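Local coordinates for protein unsaturated glucuronyl hydrolase (Streptococcus agalactiae, PDB 2ZZR) that hydrolyses unsaturated hyaluronan, chondroitin and heparin disaccharides, releasing the unsaturated uronic acid by cleaving (1->3) and (1->4) glycosidic bonds, at residues Phe278-Trp290 / Phe294-Thr307. Numbering follows the deposited sequence.
Sequences FLNRLPEDKVSYW and FTDGSGQPRDTSAT. With SO4 (sulfate ion), chain C; SO4 (sulfate ion), chain D.
R302 lays its long side chain across one face of the Y289 ring, and following it outward explains much of the contact. Its CB rests against S288 O. The chain then bends at chi2 (-52°), bringing CD over the middle of the tyrosine ring, 3.6 Å from the centroid and almost exactly on the ring normal, a CH-pi contact. NE comes next, 3.2 Å from Y289 CZ, and the guanidinium lies nearly flat on the ring, the planes 21° apart. NH1 ends in a salt bridge with D285 OD1 (2.7 Å), which lies in the guanidinium plane, and also makes a weak bond to V287 O. Aspartate suits this place because OD1 can also take V287 N, from the other face of its carboxylate, closing an Asx turn, while OD2 bonds Y346 of helix 328-346. NH2 meets a water shared with D296 OD2 and D285 N. Arginine fits because its methylenes and flat cation can both use the aromatic face that tyrosine offers. Separately, Y289 OH donates to a sulfate, probably from the crystallisation liquor.

Around this stack the backbones form a single bridge at Y289 and R302, with D303 N bonded to S288 O and W290 N to P301 O. W290 brings an N-H at the edge of a large ring: NE1 bonds Q300 OE1 (2.9 Å) from above the amide plane. In the first turn of helix 304-318, T307 OG1 and S288 OG, small hydroxyls able to donate or accept, are hydrogen-bonded 2.7 Å apart. D303, at the N-cap, takes S305 OG and, weakly, S305 N on OD2. The two segments are thus joined by a guanidinium-tyrosine stack, a salt bridge, a backbone bridge and a hydroxyl pair, while D303 OD1, salt-bridged to R246, links them to the probable substrate site.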
ATOM      1  N   PHE A 278     -13.649  -6.022  -5.256  1.00 15.54           N
ATOM      2  CA  PHE A 278     -12.609  -6.861  -4.674  1.00 15.41           C
ATOM      3  C   PHE A 278     -13.244  -7.977  -3.850  1.00 15.43           C
ATOM      4  O   PHE A 278     -12.951  -9.154  -4.067  1.00 15.44           O
ATOM      5  CB  PHE A 278     -11.678  -5.981  -3.824  1.00 15.26           C
ATOM      6  CG  PHE A 278     -10.418  -6.664  -3.349  1.00 15.22           C
ATOM      7  CD1 PHE A 278      -9.270  -6.674  -4.140  1.00 14.97           C
ATOM      8  CD2 PHE A 278     -10.361  -7.237  -2.080  1.00 15.37           C
ATOM      9  CE1 PHE A 278      -8.088  -7.283  -3.690  1.00 15.41           C
ATOM     10  CE2 PHE A 278      -9.182  -7.847  -1.621  1.00 15.80           C
ATOM     11  CZ  PHE A 278      -8.047  -7.865  -2.429  1.00 15.09           C
ATOM     12  N   LEU A 279     -14.148  -7.609  -2.937  1.00 15.21           N
ATOM     13  CA  LEU A 279     -14.785  -8.584  -2.055  1.00 15.09           C
ATOM     14  C   LEU A 279     -15.493  -9.679  -2.844  1.00 15.69           C
ATOM     15  O   LEU A 279     -15.399 -10.853  -2.490  1.00 15.74           O
ATOM     16  CB  LEU A 279     -15.771  -7.904  -1.102  1.00 15.27           C
ATOM     17  CG  LEU A 279     -15.168  -6.937  -0.072  1.00 14.64           C
ATOM     18  CD1 LEU A 279     -16.288  -6.295   0.750  1.00 15.27           C
ATOM     19  CD2 LEU A 279     -14.138  -7.625   0.829  1.00 13.99           C
ATOM     20  N   ASN A 280     -16.179  -9.283  -3.918  1.00 16.13           N
ATOM     21  CA  ASN A 280     -16.957 -10.217  -4.741  1.00 16.62           C
ATOM     22  C   ASN A 280     -16.100 -11.226  -5.498  1.00 17.43           C
ATOM     23  O   ASN A 280     -16.602 -12.261  -5.957  1.00 17.71           O
ATOM     24  CB  ASN A 280     -17.854  -9.450  -5.713  1.00 16.55           C
ATOM     25  CG  ASN A 280     -19.061  -8.841  -5.029  1.00 15.84           C
ATOM     26  OD1 ASN A 280     -19.411  -9.223  -3.916  1.00 18.04           O
ATOM     27  ND2 ASN A 280     -19.708  -7.897  -5.696  1.00 16.11           N
ATOM     28  N   ARG A 281     -14.810 -10.925  -5.615  1.00 17.72           N
ATOM     29  CA  ARG A 281     -13.892 -11.787  -6.351  1.00 18.64           C
ATOM     30  C   ARG A 281     -12.895 -12.531  -5.462  1.00 19.10           C
ATOM     31  O   ARG A 281     -11.966 -13.175  -5.955  1.00 19.70           O
ATOM     32  CB  ARG A 281     -13.210 -10.995  -7.462  1.00 18.51           C
ATOM     33  CG  ARG A 281     -14.171 -10.669  -8.596  1.00 18.75           C
ATOM     34  CD  ARG A 281     -13.735  -9.478  -9.426  1.00 19.43           C
ATOM     35  NE  ARG A 281     -14.749  -9.136 -10.433  1.00 19.36           N
ATOM     36  CZ  ARG A 281     -15.885  -8.483 -10.181  1.00 20.17           C
ATOM     37  NH1 ARG A 281     -16.180  -8.077  -8.948  1.00 18.79           N
ATOM     38  NH2 ARG A 281     -16.731  -8.222 -11.174  1.00 19.77           N
ATOM     39  N   LEU A 282     -13.115 -12.457  -4.148  1.00 19.11           N
ATOM     40  CA  LEU A 282     -12.352 -13.242  -3.177  1.00 19.85           C
ATOM     41  C   LEU A 282     -12.805 -14.702  -3.173  1.00 20.37           C
ATOM     42  O   LEU A 282     -14.000 -14.976  -3.311  1.00 20.55           O
ATOM     43  CB  LEU A 282     -12.503 -12.665  -1.762  1.00 19.55           C
ATOM     44  CG  LEU A 282     -11.881 -11.294  -1.479  1.00 19.82           C
ATOM     45  CD1 LEU A 282     -12.170 -10.893  -0.045  1.00 20.38           C
ATOM     46  CD2 LEU A 282     -10.379 -11.279  -1.747  1.00 19.47           C
ATOM     47  N   PRO A 283     -11.856 -15.643  -3.005  1.00 21.07           N
ATOM     48  CA  PRO A 283     -12.199 -17.067  -2.914  1.00 21.62           C
ATOM     49  C   PRO A 283     -12.705 -17.462  -1.528  1.00 22.23           C
ATOM     50  O   PRO A 283     -12.908 -16.597  -0.672  1.00 22.41           O
ATOM     51  CB  PRO A 283     -10.861 -17.751  -3.195  1.00 21.67           C
ATOM     52  CG  PRO A 283      -9.869 -16.819  -2.596  1.00 21.27           C
ATOM     53  CD  PRO A 283     -10.399 -15.432  -2.905  1.00 21.03           C
ATOM     54  N   GLU A 284     -12.888 -18.766  -1.309  1.00 22.82           N
ATOM     55  CA  GLU A 284     -13.462 -19.289  -0.067  1.00 23.38           C
ATOM     56  C   GLU A 284     -12.785 -18.781   1.213  1.00 22.78           C
ATOM     57  O   GLU A 284     -13.474 -18.437   2.176  1.00 22.87           O
ATOM     58  CB  GLU A 284     -13.486 -20.826  -0.094  1.00 23.88           C
ATOM     59  CG  GLU A 284     -14.542 -21.470   0.806  1.00 27.30           C
ATOM     60  CD  GLU A 284     -14.164 -21.480   2.280  1.00 31.48           C
ATOM     61  OE1 GLU A 284     -12.957 -21.587   2.599  1.00 33.61           O
ATOM     62  OE2 GLU A 284     -15.084 -21.385   3.127  1.00 34.20           O
ATOM     63  N   ASP A 285     -11.451 -18.744   1.234  1.00 22.18           N
ATOM     64  CA  ASP A 285     -10.718 -18.295   2.423  1.00 21.63           C
ATOM     65  C   ASP A 285     -10.528 -16.768   2.486  1.00 21.02           C
ATOM     66  O   ASP A 285      -9.816 -16.264   3.352  1.00 21.16           O
ATOM     67  CB  ASP A 285      -9.384 -19.053   2.592  1.00 21.66           C
ATOM     68  CG  ASP A 285      -8.304 -18.621   1.599  1.00 22.11           C
ATOM     69  OD1 ASP A 285      -8.543 -17.728   0.757  1.00 22.32           O
ATOM     70  OD2 ASP A 285      -7.189 -19.188   1.673  1.00 21.71           O
ATOM     71  N   LYS A 286     -11.169 -16.056   1.560  1.00 20.76           N
ATOM     72  CA  LYS A 286     -11.180 -14.580   1.514  1.00 20.06           C
ATOM     73  C   LYS A 286      -9.802 -13.935   1.296  1.00 19.57           C
ATOM     74  O   LYS A 286      -9.590 -12.769   1.645  1.00 19.13           O
ATOM     75  CB  LYS A 286     -11.877 -13.982   2.753  1.00 20.59           C
ATOM     76  CG  LYS A 286     -13.184 -14.670   3.172  1.00 21.18           C
ATOM     77  CD  LYS A 286     -14.230 -14.700   2.061  1.00 23.31           C
ATOM     78  CE  LYS A 286     -15.584 -15.196   2.582  1.00 23.37           C
ATOM     79  NZ  LYS A 286     -15.552 -16.625   3.037  1.00 26.13           N
ATOM     80  N   VAL A 287      -8.874 -14.692   0.710  1.00 18.72           N
ATOM     81  CA  VAL A 287      -7.550 -14.168   0.384  1.00 18.14           C
ATOM     82  C   VAL A 287      -7.371 -14.154  -1.130  1.00 17.99           C
ATOM     83  O   VAL A 287      -7.370 -15.199  -1.775  1.00 17.58           O
ATOM     84  CB  VAL A 287      -6.406 -14.949   1.098  1.00 18.36           C
ATOM     85  CG1 VAL A 287      -5.042 -14.504   0.589  1.00 18.04           C
ATOM     86  CG2 VAL A 287      -6.496 -14.756   2.607  1.00 18.74           C
ATOM     87  N   SER A 288      -7.226 -12.953  -1.680  1.00 17.59           N
ATOM     88  CA  SER A 288      -7.168 -12.738  -3.121  1.00 17.62           C
ATOM     89  C   SER A 288      -6.137 -13.620  -3.816  1.00 17.99           C
ATOM     90  O   SER A 288      -4.998 -13.731  -3.364  1.00 17.86           O
ATOM     91  CB  SER A 288      -6.828 -11.277  -3.408  1.00 17.66           C
ATOM     92  OG  SER A 288      -5.581 -10.935  -2.826  1.00 16.21           O
ATOM     93  N   TYR A 289      -6.557 -14.243  -4.916  1.00 18.38           N
ATOM     94  CA  TYR A 289      -5.614 -14.801  -5.879  1.00 18.96           C
ATOM     95  C   TYR A 289      -4.875 -13.620  -6.497  1.00 18.73           C
ATOM     96  O   TYR A 289      -5.340 -12.480  -6.408  1.00 18.90           O
ATOM     97  CB  TYR A 289      -6.346 -15.643  -6.936  1.00 19.22           C
ATOM     98  CG  TYR A 289      -6.652 -17.048  -6.465  1.00 20.44           C
ATOM     99  CD1 TYR A 289      -5.855 -18.128  -6.862  1.00 21.26           C
ATOM    100  CD2 TYR A 289      -7.724 -17.302  -5.609  1.00 20.93           C
ATOM    101  CE1 TYR A 289      -6.126 -19.422  -6.421  1.00 20.96           C
ATOM    102  CE2 TYR A 289      -7.997 -18.596  -5.156  1.00 21.36           C
ATOM    103  CZ  TYR A 289      -7.197 -19.652  -5.581  1.00 21.04           C
ATOM    104  OH  TYR A 289      -7.461 -20.935  -5.141  1.00 21.57           O
ATOM    105  N   TRP A 290      -3.718 -13.875  -7.101  1.00 18.71           N
ATOM    106  CA  TRP A 290      -2.873 -12.786  -7.594  1.00 18.52           C
ATOM    107  C   TRP A 290      -3.574 -11.955  -8.669  1.00 18.45           C
ATOM    108  O   TRP A 290      -3.311 -10.759  -8.836  1.00 18.28           O
ATOM    109  CB  TRP A 290      -1.529 -13.331  -8.082  1.00 18.86           C
ATOM    110  CG  TRP A 290      -1.601 -14.073  -9.378  1.00 19.02           C
ATOM    111  CD1 TRP A 290      -1.865 -15.404  -9.554  1.00 19.56           C
ATOM    112  CD2 TRP A 290      -1.398 -13.525 -10.682  1.00 18.86           C
ATOM    113  NE1 TRP A 290      -1.839 -15.718 -10.896  1.00 19.38           N
ATOM    114  CE2 TRP A 290      -1.553 -14.582 -11.608  1.00 19.48           C
ATOM    115  CE3 TRP A 290      -1.094 -12.244 -11.162  1.00 18.81           C
ATOM    116  CZ2 TRP A 290      -1.422 -14.392 -12.983  1.00 19.35           C
ATOM    117  CZ3 TRP A 290      -0.968 -12.054 -12.527  1.00 19.38           C
ATOM    118  CH2 TRP A 290      -1.125 -13.126 -13.423  1.00 19.46           C
ATOM    119  N   PHE A 294      -9.055 -15.417 -11.068  1.00 24.24           N
ATOM    120  CA  PHE A 294      -8.882 -16.746 -10.498  1.00 24.87           C
ATOM    121  C   PHE A 294      -9.546 -16.889  -9.140  1.00 25.45           C
ATOM    122  O   PHE A 294      -9.531 -15.970  -8.320  1.00 25.48           O
ATOM    123  CB  PHE A 294      -7.395 -17.106 -10.388  1.00 24.87           C
ATOM    124  CG  PHE A 294      -6.650 -17.011 -11.687  1.00 24.90           C
ATOM    125  CD1 PHE A 294      -7.026 -17.791 -12.781  1.00 24.83           C
ATOM    126  CD2 PHE A 294      -5.565 -16.149 -11.818  1.00 24.24           C
ATOM    127  CE1 PHE A 294      -6.340 -17.701 -13.987  1.00 25.03           C
ATOM    128  CE2 PHE A 294      -4.867 -16.054 -13.019  1.00 24.85           C
ATOM    129  CZ  PHE A 294      -5.254 -16.835 -14.107  1.00 25.11           C
ATOM    130  N   THR A 295     -10.128 -18.060  -8.916  1.00 25.90           N
ATOM    131  CA  THR A 295     -10.683 -18.412  -7.621  1.00 26.43           C
ATOM    132  C   THR A 295     -10.288 -19.858  -7.282  1.00 26.71           C
ATOM    133  O   THR A 295      -9.378 -20.414  -7.903  1.00 26.88           O
ATOM    134  CB  THR A 295     -12.222 -18.163  -7.567  1.00 26.54           C
ATOM    135  OG1 THR A 295     -12.689 -18.330  -6.221  1.00 26.73           O
ATOM    136  CG2 THR A 295     -12.977 -19.107  -8.514  1.00 26.98           C
ATOM    137  N   ASP A 296     -10.951 -20.447  -6.291  1.00 26.91           N
ATOM    138  CA  ASP A 296     -10.664 -21.811  -5.853  1.00 27.48           C
ATOM    139  C   ASP A 296     -10.667 -22.800  -7.015  1.00 27.76           C
ATOM    140  O   ASP A 296     -11.559 -22.769  -7.861  1.00 28.00           O
ATOM    141  CB  ASP A 296     -11.676 -22.242  -4.792  1.00 27.34           C
ATOM    142  CG  ASP A 296     -11.658 -21.336  -3.574  1.00 27.41           C
ATOM    143  OD1 ASP A 296     -12.654 -20.610  -3.363  1.00 26.99           O
ATOM    144  OD2 ASP A 296     -10.643 -21.339  -2.846  1.00 26.21           O
ATOM    145  N   GLY A 297      -9.651 -23.660  -7.056  1.00 28.39           N
ATOM    146  CA  GLY A 297      -9.545 -24.681  -8.100  1.00 28.60           C
ATOM    147  C   GLY A 297      -8.657 -24.316  -9.277  1.00 28.79           C
ATOM    148  O   GLY A 297      -8.299 -25.183 -10.079  1.00 28.98           O
ATOM    149  N   SER A 298      -8.288 -23.038  -9.375  1.00 28.45           N
ATOM    150  CA  SER A 298      -7.497 -22.533 -10.500  1.00 28.17           C
ATOM    151  C   SER A 298      -6.037 -22.981 -10.467  1.00 27.86           C
ATOM    152  O   SER A 298      -5.361 -22.957 -11.496  1.00 28.12           O
ATOM    153  CB  SER A 298      -7.562 -21.006 -10.557  1.00 28.26           C
ATOM    154  OG  SER A 298      -6.991 -20.438  -9.391  1.00 27.82           O
ATOM    155  N   GLY A 299      -5.556 -23.369  -9.287  1.00 27.36           N
ATOM    156  CA  GLY A 299      -4.158 -23.757  -9.094  1.00 26.81           C
ATOM    157  C   GLY A 299      -3.174 -22.604  -9.239  1.00 26.40           C
ATOM    158  O   GLY A 299      -1.965 -22.823  -9.323  1.00 26.74           O
ATOM    159  N   GLN A 300      -3.696 -21.380  -9.270  1.00 25.42           N
ATOM    160  CA  GLN A 300      -2.871 -20.177  -9.370  1.00 24.67           C
ATOM    161  C   GLN A 300      -2.435 -19.718  -7.980  1.00 23.74           C
ATOM    162  O   GLN A 300      -3.110 -20.018  -6.995  1.00 23.64           O
ATOM    163  CB  GLN A 300      -3.640 -19.064 -10.085  1.00 24.84           C
ATOM    164  CG  GLN A 300      -3.914 -19.341 -11.557  1.00 25.57           C
ATOM    165  CD  GLN A 300      -2.712 -19.091 -12.454  1.00 26.12           C
ATOM    166  OE1 GLN A 300      -1.760 -18.404 -12.074  1.00 25.97           O
ATOM    167  NE2 GLN A 300      -2.760 -19.644 -13.665  1.00 26.86           N
ATOM    168  N   PRO A 301      -1.296 -19.003  -7.888  1.00 22.91           N
ATOM    169  CA  PRO A 301      -0.864 -18.566  -6.563  1.00 21.98           C
ATOM    170  C   PRO A 301      -1.712 -17.409  -6.032  1.00 21.15           C
ATOM    171  O   PRO A 301      -2.335 -16.679  -6.808  1.00 21.06           O
ATOM    172  CB  PRO A 301       0.578 -18.112  -6.797  1.00 22.33           C
ATOM    173  CG  PRO A 301       0.620 -17.696  -8.221  1.00 22.35           C
ATOM    174  CD  PRO A 301      -0.353 -18.585  -8.946  1.00 22.81           C
ATOM    175  N   ARG A 302      -1.742 -17.260  -4.713  1.00 20.09           N
ATOM    176  CA  ARG A 302      -2.410 -16.114  -4.103  1.00 18.77           C
ATOM    177  C   ARG A 302      -1.492 -14.912  -4.176  1.00 18.13           C
ATOM    178  O   ARG A 302      -0.292 -15.050  -4.439  1.00 17.93           O
ATOM    179  CB  ARG A 302      -2.743 -16.397  -2.633  1.00 18.74           C
ATOM    180  CG  ARG A 302      -3.484 -17.701  -2.367  1.00 18.89           C
ATOM    181  CD  ARG A 302      -4.723 -17.842  -3.242  1.00 19.92           C
ATOM    182  NE  ARG A 302      -5.469 -19.056  -2.928  1.00 21.91           N
ATOM    183  CZ  ARG A 302      -6.477 -19.125  -2.058  1.00 22.89           C
ATOM    184  NH1 ARG A 302      -6.884 -18.041  -1.400  1.00 22.66           N
ATOM    185  NH2 ARG A 302      -7.085 -20.285  -1.848  1.00 22.61           N
ATOM    186  N   ASP A 303      -2.059 -13.722  -3.980  1.00 17.02           N
ATOM    187  CA  ASP A 303      -1.249 -12.569  -3.635  1.00 16.17           C
ATOM    188  C   ASP A 303      -1.754 -12.016  -2.312  1.00 16.13           C
ATOM    189  O   ASP A 303      -2.655 -11.174  -2.283  1.00 15.93           O
ATOM    190  CB  ASP A 303      -1.256 -11.481  -4.707  1.00 15.89           C
ATOM    191  CG  ASP A 303      -0.394 -10.283  -4.314  1.00 15.06           C
ATOM    192  OD1 ASP A 303      -0.641  -9.176  -4.825  1.00 14.03           O
ATOM    193  OD2 ASP A 303       0.515 -10.449  -3.465  1.00 15.17           O
ATOM    194  N   THR A 304      -1.153 -12.495  -1.226  1.00 15.59           N
ATOM    195  CA  THR A 304      -1.533 -12.078   0.122  1.00 15.43           C
ATOM    196  C   THR A 304      -1.283 -10.588   0.346  1.00 14.94           C
ATOM    197  O   THR A 304      -1.972  -9.967   1.158  1.00 14.57           O
ATOM    198  CB  THR A 304      -0.785 -12.879   1.195  1.00 15.55           C
ATOM    199  OG1 THR A 304       0.621 -12.832   0.930  1.00 15.40           O
ATOM    200  CG2 THR A 304      -1.249 -14.328   1.207  1.00 16.09           C
ATOM    201  N   SER A 305      -0.313 -10.009  -0.368  1.00 14.36           N
ATOM    202  CA  SER A 305      -0.003  -8.582  -0.180  1.00 14.11           C
ATOM    203  C   SER A 305      -1.178  -7.696  -0.593  1.00 14.24           C
ATOM    204  O   SER A 305      -1.387  -6.638  -0.009  1.00 13.87           O
ATOM    205  CB  SER A 305       1.287  -8.158  -0.898  1.00 14.27           C
ATOM    206  OG  SER A 305       1.123  -8.069  -2.307  1.00 13.65           O
ATOM    207  N   ALA A 306      -1.940  -8.143  -1.593  1.00 13.82           N
ATOM    208  CA  ALA A 306      -3.130  -7.415  -2.043  1.00 14.07           C
ATOM    209  C   ALA A 306      -4.187  -7.429  -0.947  1.00 13.88           C
ATOM    210  O   ALA A 306      -4.832  -6.417  -0.673  1.00 14.29           O
ATOM    211  CB  ALA A 306      -3.681  -8.032  -3.322  1.00 14.00           C
ATOM    212  N   THR A 307      -4.343  -8.584  -0.306  1.00 13.58           N
ATOM    213  CA  THR A 307      -5.327  -8.748   0.756  1.00 13.25           C
ATOM    214  C   THR A 307      -4.925  -7.953   2.013  1.00 13.00           C
ATOM    215  O   THR A 307      -5.773  -7.282   2.618  1.00 12.88           O
ATOM    216  CB  THR A 307      -5.593 -10.252   1.027  1.00 13.18           C
ATOM    217  OG1 THR A 307      -6.183 -10.831  -0.150  1.00 13.74           O
ATOM    218  CG2 THR A 307      -6.559 -10.444   2.195  1.00 13.75           C
TER
HETATM  219  S   SO4 C 402      -6.222 -24.056  -5.756  1.00 35.98           S
HETATM  220  O1  SO4 C 402      -7.546 -24.236  -5.174  1.00 35.27           O
HETATM  221  O2  SO4 C 402      -6.183 -22.829  -6.543  1.00 36.11           O
HETATM  222  O3  SO4 C 402      -5.215 -23.984  -4.706  1.00 35.92           O
HETATM  223  O4  SO4 C 402      -5.924 -25.184  -6.635  1.00 36.86           O
HETATM  224  S   SO4 D 403     -17.671 -18.284   0.312  1.00 50.86           S
HETATM  225  O1  SO4 D 403     -19.019 -17.756   0.106  1.00 51.07           O
HETATM  226  O2  SO4 D 403     -16.706 -17.193   0.389  1.00 51.37           O
HETATM  227  O3  SO4 D 403     -17.628 -19.043   1.561  1.00 51.29           O
HETATM  228  O4  SO4 D 403     -17.313 -19.145  -0.812  1.00 51.37           O
HETATM  229  O   HOH W   1      -9.365 -14.226  -6.167  1.00 20.87           O
HETATM  230  O   HOH W   2      -9.911 -20.347  -0.601  1.00 23.80           O
HETATM  231  O   HOH W   3      -8.559 -23.141  -2.967  1.00 30.76           O
HETATM  232  O   HOH W   4      -1.730  -9.054  -7.287  1.00 14.51           O